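PDB 6I8F: EH1AB1 from Metagenome, which probably hydrolyses carboxylic esters, as an alpha/beta-hydrolase-fold ester hydrolase recovered from the metagenome of Lake Arreo. Local coordinates for residues G104-N109 and M229-E234. Sequence-based numbering, arbitrary orientation.
Sequences GFVIGN and MDWFWE
Val106 pushes its branched side chain against two aromatic rings, those of Trp231 and Phe232. Its CG1 stands anti to the backbone N (chi1 174°) and meets Trp231 CZ3 at 3.9 Å. Its CB lies 3.7 Å from Phe232 CD1, and CG2 rests against the same ring atom. The two rings also pack on each other: Trp231 CE3 sits over the centre of the Phe232 ring, 3.5 Å above its plane. Ile107 crosses both aromatic side chains at about a right angle, and its two arms reach their rims separately. Its CG2 meets the indole edge at Trp231 CH2. Its CD1 meets the phenyl edge at Phe232 CZ, 4.0 Å away. An alanine in place of Ile107 would probably leave a gap at both rims, with Phe232 CZ losing its neighbour across the contact. Gly104 CA lies 4.0 Å from Phe232 CD1, where a CB would clash. The contact joins the loop after strand 94-100 to helix 230-236. Trp231 NE1 is hydrogen-bonded to Leu41 O, and the indole stacks on His43. Gly104 ends an HGGG sequence, which probably forms the oxyanion hole, as in hormone-sensitive-lipase-type hydrolases; it lies near a probable Ser175-His300-Asp270 triad without touching it. The side-chain contacts are all apolar, so the hold comes from fit and burial.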
ATOM      1  N   GLY A 104     -11.871  13.013 -17.425  1.00 19.63           N
ATOM      2  CA  GLY A 104     -13.218  12.618 -17.811  1.00 21.33           C
ATOM      3  C   GLY A 104     -13.341  12.185 -19.268  1.00 22.27           C
ATOM      4  O   GLY A 104     -14.463  12.164 -19.797  1.00 20.92           O
ATOM      5  N   PHE A 105     -12.210  11.823 -19.898  1.00 21.12           N
ATOM      6  CA  PHE A 105     -12.112  11.462 -21.314  1.00 20.89           C
ATOM      7  C   PHE A 105     -12.406  12.673 -22.231  1.00 20.95           C
ATOM      8  O   PHE A 105     -12.651  12.507 -23.436  1.00 19.67           O
ATOM      9  CB  PHE A 105     -13.030  10.274 -21.631  1.00 22.37           C
ATOM     10  CG  PHE A 105     -12.799   9.008 -20.832  1.00 22.27           C
ATOM     11  CD1 PHE A 105     -11.716   8.188 -21.093  1.00 22.31           C
ATOM     12  CD2 PHE A 105     -13.699   8.606 -19.854  1.00 23.11           C
ATOM     13  CE1 PHE A 105     -11.520   7.016 -20.372  1.00 23.63           C
ATOM     14  CE2 PHE A 105     -13.486   7.446 -19.117  1.00 24.39           C
ATOM     15  CZ  PHE A 105     -12.403   6.641 -19.390  1.00 22.61           C
ATOM     16  N   VAL A 106     -12.337  13.892 -21.685  1.00 21.15           N
ATOM     17  CA  VAL A 106     -12.676  15.124 -22.437  1.00 22.32           C
ATOM     18  C   VAL A 106     -11.526  16.139 -22.369  1.00 21.59           C
ATOM     19  O   VAL A 106     -11.313  16.869 -23.335  1.00 21.89           O
ATOM     20  CB  VAL A 106     -13.997  15.751 -21.946  1.00 23.33           C
ATOM     21  CG1 VAL A 106     -14.286  17.090 -22.618  1.00 24.00           C
ATOM     22  CG2 VAL A 106     -15.169  14.803 -22.141  1.00 23.83           C
ATOM     23  N   ILE A 107     -10.818  16.204 -21.233  1.00 20.79           N
ATOM     24  CA  ILE A 107      -9.706  17.145 -21.038  1.00 20.85           C
ATOM     25  C   ILE A 107      -8.490  16.380 -20.496  1.00 19.92           C
ATOM     26  O   ILE A 107      -8.520  15.155 -20.366  1.00 19.42           O
ATOM     27  CB  ILE A 107     -10.131  18.291 -20.101  1.00 21.61           C
ATOM     28  CG1 ILE A 107     -10.336  17.806 -18.661  1.00 20.90           C
ATOM     29  CG2 ILE A 107     -11.364  19.000 -20.649  1.00 22.62           C
ATOM     30  CD1 ILE A 107     -10.799  18.876 -17.720  1.00 21.73           C
ATOM     31  N   GLY A 108      -7.432  17.122 -20.165  1.00 18.51           N
ATOM     32  CA  GLY A 108      -6.152  16.538 -19.787  1.00 18.39           C
ATOM     33  C   GLY A 108      -5.355  16.118 -21.008  1.00 18.54           C
ATOM     34  O   GLY A 108      -5.907  15.818 -22.074  1.00 19.23           O
ATOM     35  N   ASN A 109      -4.035  16.071 -20.839  1.00 18.37           N
ATOM     36  CA  ASN A 109      -3.111  15.632 -21.884  1.00 18.64           C
ATOM     37  C   ASN A 109      -1.785  15.309 -21.187  1.00 18.47           C
ATOM     38  O   ASN A 109      -1.708  15.317 -19.947  1.00 18.46           O
ATOM     39  CB  ASN A 109      -2.963  16.698 -22.981  1.00 18.78           C
ATOM     40  CG  ASN A 109      -2.599  18.046 -22.400  1.00 19.72           C
ATOM     41  OD1 ASN A 109      -1.634  18.151 -21.651  1.00 20.99           O
ATOM     42  ND2 ASN A 109      -3.405  19.065 -22.663  1.00 21.09           N
ATOM     43  N   MET A 229     -21.674  17.286 -14.444  1.00 76.71           N
ATOM     44  CA  MET A 229     -21.172  16.042 -14.953  1.00 72.78           C
ATOM     45  C   MET A 229     -21.573  15.887 -16.430  1.00 60.15           C
ATOM     46  O   MET A 229     -20.843  15.272 -17.196  1.00 56.73           O
ATOM     47  CB  MET A 229     -21.746  14.873 -14.145  1.00 82.76           C
ATOM     48  CG  MET A 229     -21.202  13.516 -14.565  1.00 93.17           C
ATOM     49  SD  MET A 229     -21.810  12.140 -13.539  1.00105.91           S
ATOM     50  CE  MET A 229     -20.805  12.316 -12.064  1.00101.23           C
ATOM     51  N   ASP A 230     -22.733  16.435 -16.816  1.00 50.10           N
ATOM     52  CA  ASP A 230     -23.288  16.249 -18.164  1.00 47.52           C
ATOM     53  C   ASP A 230     -22.326  16.786 -19.227  1.00 40.42           C
ATOM     54  O   ASP A 230     -22.206  16.204 -20.295  1.00 37.99           O
ATOM     55  CB  ASP A 230     -24.658  16.909 -18.306  1.00 47.74           C
ATOM     56  CG  ASP A 230     -25.726  16.178 -17.519  1.00 51.64           C
ATOM     57  OD1 ASP A 230     -26.785  16.785 -17.273  1.00 51.98           O
ATOM     58  OD2 ASP A 230     -25.479  15.008 -17.151  1.00 52.57           O
ATOM     59  N   TRP A 231     -21.638  17.885 -18.909  1.00 35.51           N
ATOM     60  CA  TRP A 231     -20.672  18.491 -19.812  1.00 35.16           C
ATOM     61  C   TRP A 231     -19.623  17.452 -20.248  1.00 32.90           C
ATOM     62  O   TRP A 231     -19.142  17.511 -21.382  1.00 32.37           O
ATOM     63  CB  TRP A 231     -20.035  19.720 -19.153  1.00 33.16           C
ATOM     64  CG  TRP A 231     -19.175  20.554 -20.049  1.00 33.48           C
ATOM     65  CD1 TRP A 231     -19.571  21.600 -20.831  1.00 33.54           C
ATOM     66  CD2 TRP A 231     -17.748  20.445 -20.221  1.00 33.27           C
ATOM     67  NE1 TRP A 231     -18.495  22.153 -21.472  1.00 33.36           N
ATOM     68  CE2 TRP A 231     -17.361  21.466 -21.119  1.00 33.55           C
ATOM     69  CE3 TRP A 231     -16.765  19.589 -19.709  1.00 32.24           C
ATOM     70  CZ2 TRP A 231     -16.034  21.644 -21.516  1.00 31.88           C
ATOM     71  CZ3 TRP A 231     -15.453  19.773 -20.095  1.00 31.77           C
ATOM     72  CH2 TRP A 231     -15.096  20.781 -20.989  1.00 31.04           C
ATOM     73  N   PHE A 232     -19.290  16.517 -19.344  1.00 30.44           N
ATOM     74  CA  PHE A 232     -18.365  15.424 -19.612  1.00 31.40           C
ATOM     75  C   PHE A 232     -19.111  14.215 -20.182  1.00 29.98           C
ATOM     76  O   PHE A 232     -18.745  13.670 -21.237  1.00 27.42           O
ATOM     77  CB  PHE A 232     -17.621  15.023 -18.334  1.00 33.37           C
ATOM     78  CG  PHE A 232     -16.581  16.025 -17.904  1.00 35.07           C
ATOM     79  CD1 PHE A 232     -15.302  15.990 -18.439  1.00 34.33           C
ATOM     80  CD2 PHE A 232     -16.896  17.030 -17.002  1.00 35.19           C
ATOM     81  CE1 PHE A 232     -14.353  16.927 -18.065  1.00 35.12           C
ATOM     82  CE2 PHE A 232     -15.944  17.968 -16.633  1.00 35.85           C
ATOM     83  CZ  PHE A 232     -14.675  17.916 -17.163  1.00 35.39           C
ATOM     84  N   TRP A 233     -20.134  13.785 -19.444  1.00 28.61           N
ATOM     85  CA  TRP A 233     -20.833  12.549 -19.695  1.00 31.12           C
ATOM     86  C   TRP A 233     -21.450  12.532 -21.106  1.00 30.15           C
ATOM     87  O   TRP A 233     -21.353  11.528 -21.818  1.00 29.79           O
ATOM     88  CB  TRP A 233     -21.882  12.321 -18.598  1.00 34.52           C
ATOM     89  CG  TRP A 233     -22.611  11.027 -18.761  1.00 37.86           C
ATOM     90  CD1 TRP A 233     -23.845  10.851 -19.313  1.00 38.91           C
ATOM     91  CD2 TRP A 233     -22.126   9.715 -18.432  1.00 39.67           C
ATOM     92  NE1 TRP A 233     -24.172   9.522 -19.328  1.00 40.51           N
ATOM     93  CE2 TRP A 233     -23.141   8.802 -18.791  1.00 41.88           C
ATOM     94  CE3 TRP A 233     -20.946   9.218 -17.866  1.00 41.15           C
ATOM     95  CZ2 TRP A 233     -23.008   7.427 -18.601  1.00 41.55           C
ATOM     96  CZ3 TRP A 233     -20.819   7.860 -17.670  1.00 40.58           C
ATOM     97  CH2 TRP A 233     -21.838   6.979 -18.034  1.00 40.12           C
ATOM     98  N   GLU A 234     -22.041  13.659 -21.522  1.00 29.57           N
ATOM     99  CA  GLU A 234     -22.798  13.745 -22.768  1.00 30.56           C
ATOM    100  C   GLU A 234     -21.857  13.898 -23.964  1.00 28.28           C
ATOM    101  O   GLU A 234     -22.232  13.605 -25.098  1.00 28.07           O
ATOM    102  CB  GLU A 234     -23.804  14.896 -22.689  1.00 35.10           C
ATOM    103  CG  GLU A 234     -24.890  14.624 -21.657  1.00 39.69           C
ATOM    104  CD  GLU A 234     -26.080  15.562 -21.651  1.00 42.29           C
ATOM    105  OE1 GLU A 234     -25.965  16.683 -22.185  1.00 47.69           O
ATOM    106  OE2 GLU A 234     -27.119  15.158 -21.106  1.00 50.92           O
TER